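Local coordinates for DUF115 domain-containing protein (PDB 5MU5), which is a Maf-family glycosyltransferase that probably glycosylates flagellin and is involved in bacterial flagella formation, at residues E10-N15 with S160-D165. Residues are numbered along the deposited sequence; the frame is centred on the assembly and turned at random.
Sequences ELVTAN and SLSTVD. Unlike the reference sequence in segment 10-15: Thr13 (reference Ser), Asn15 (reference Tyr).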
# COMPACT_ATOMS: atom_id res chain seq x y z
N GLU A 10 -3.56 -36.69 25.82
CA GLU A 10 -4.90 -36.44 25.24
C GLU A 10 -4.99 -35.03 24.68
O GLU A 10 -5.53 -34.83 23.60
CB GLU A 10 -6.01 -36.65 26.28
CG GLU A 10 -6.12 -38.10 26.75
CD GLU A 10 -7.21 -38.32 27.80
OE1 GLU A 10 -7.93 -37.35 28.14
OE2 GLU A 10 -7.34 -39.47 28.28
N LEU A 11 -4.46 -34.07 25.43
CA LEU A 11 -4.40 -32.67 25.00
C LEU A 11 -3.46 -32.50 23.81
O LEU A 11 -3.78 -31.77 22.86
CB LEU A 11 -3.95 -31.77 26.15
CG LEU A 11 -3.76 -30.29 25.81
CD1 LEU A 11 -5.06 -29.65 25.31
CD2 LEU A 11 -3.23 -29.54 27.02
N VAL A 12 -2.31 -33.18 23.86
CA VAL A 12 -1.36 -33.12 22.75
C VAL A 12 -2.01 -33.63 21.47
O VAL A 12 -2.00 -32.95 20.45
CB VAL A 12 -0.07 -33.89 23.04
CG1 VAL A 12 0.80 -33.96 21.80
CG2 VAL A 12 0.69 -33.20 24.17
N THR A 13 -2.61 -34.81 21.54
CA THR A 13 -3.28 -35.41 20.39
C THR A 13 -4.38 -34.52 19.89
O THR A 13 -4.45 -34.24 18.70
CB THR A 13 -3.87 -36.77 20.76
OG1 THR A 13 -2.80 -37.62 21.18
CG2 THR A 13 -4.58 -37.42 19.56
N ALA A 14 -5.24 -34.06 20.80
CA ALA A 14 -6.32 -33.15 20.44
C ALA A 14 -5.80 -31.85 19.77
O ALA A 14 -6.39 -31.39 18.81
CB ALA A 14 -7.16 -32.82 21.67
N ASN A 15 -4.72 -31.26 20.28
CA ASN A 15 -4.13 -30.08 19.64
C ASN A 15 -3.49 -30.40 18.30
O ASN A 15 -3.62 -29.65 17.35
CB ASN A 15 -3.05 -29.44 20.53
CG ASN A 15 -3.63 -28.76 21.75
OD1 ASN A 15 -4.75 -28.29 21.74
ND2 ASN A 15 -2.84 -28.67 22.81
N SER A 160 4.09 -26.26 23.47
CA SER A 160 2.82 -25.61 23.83
C SER A 160 1.60 -26.52 23.58
O SER A 160 0.49 -26.27 24.10
CB SER A 160 2.61 -24.30 23.07
OG SER A 160 2.13 -24.55 21.75
N LEU A 161 1.81 -27.57 22.77
CA LEU A 161 0.79 -28.59 22.56
C LEU A 161 0.42 -29.28 23.86
O LEU A 161 -0.68 -29.80 23.99
CB LEU A 161 1.25 -29.65 21.55
CG LEU A 161 1.53 -29.19 20.13
CD1 LEU A 161 1.73 -30.41 19.26
CD2 LEU A 161 0.44 -28.30 19.56
N SER A 162 1.35 -29.29 24.82
CA SER A 162 1.08 -29.85 26.13
C SER A 162 0.35 -28.89 27.07
O SER A 162 -0.20 -29.33 28.07
CB SER A 162 2.38 -30.29 26.80
OG SER A 162 2.99 -31.31 26.04
N THR A 163 0.33 -27.61 26.75
CA THR A 163 -0.12 -26.60 27.72
C THR A 163 -1.24 -25.65 27.30
O THR A 163 -1.90 -25.10 28.16
CB THR A 163 1.06 -25.71 28.18
OG1 THR A 163 1.81 -25.26 27.05
CG2 THR A 163 1.99 -26.48 29.09
N VAL A 164 -1.44 -25.46 26.01
CA VAL A 164 -2.46 -24.55 25.54
C VAL A 164 -3.65 -25.33 25.00
O VAL A 164 -3.47 -26.40 24.44
CB VAL A 164 -1.89 -23.69 24.42
CG1 VAL A 164 -2.95 -22.77 23.84
CG2 VAL A 164 -0.71 -22.89 24.93
N ASP A 165 -4.85 -24.78 25.16
CA ASP A 165 -6.02 -25.34 24.53
C ASP A 165 -6.13 -24.68 23.14
O ASP A 165 -6.79 -23.66 22.98
CB ASP A 165 -7.27 -25.09 25.37
CG ASP A 165 -8.45 -25.95 24.93
OD1 ASP A 165 -8.41 -26.51 23.82
OD2 ASP A 165 -9.42 -26.07 25.71
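Two backbone carbonyls of the 160-165 loop grip the side-chain amide nitrogen of Asn15: ND2 lies 2.7 Å from Leu161 O and 2.9 Å from Val164 O. Leu161 O sits close to the amide plane and receives ND2 at a C=O...N angle of 120°, whereas Val164 O points almost straight at the donor, with a C=O...N angle of 171°. At the other end of the amide, OD1 accepts from the backbone N of Trp166, so the group is held from three points and its flip state is set. The Asn15 side chain thus ties helix 9-22 to the loop and to the first residue of the helix that follows it. Asn15 CB also rests on Leu161 CD2, at 3.8 Å.

One turn back along the helix, Leu11 lays its branched end over the loop backbone. Its CG, anti to the backbone N (chi1 177°), stands 3.6 Å from Leu161 O; CD2 comes to 3.2 Å from Ser162 O and CD1 to 3.7 Å from Val164 O. An alanine here would probably leave these three carbonyls without their apolar cover and open a gap between helix and loop. Val12 also borders the Leu161 carbonyl; its CG2 approaches Ser162 OG at 3.5 Å, a hydroxyl bonded to Ile7 O, and its CG1 packs loosely against Leu161 CB. Asn8, just before the helix, gives ND2 to Ser162 O.

Within the loop, Thr163 N and Val164 N both bond to Ser160 O, a tight turn that follows helix 154-160. Inside the Maf N-terminal domain, the contact therefore seats the first modelled helix, 9-22, on the connection between helices 154-160 and 166-171, part of the crossover linking neighbouring strands 146-150 and 180-183 of the four-stranded parallel sheet.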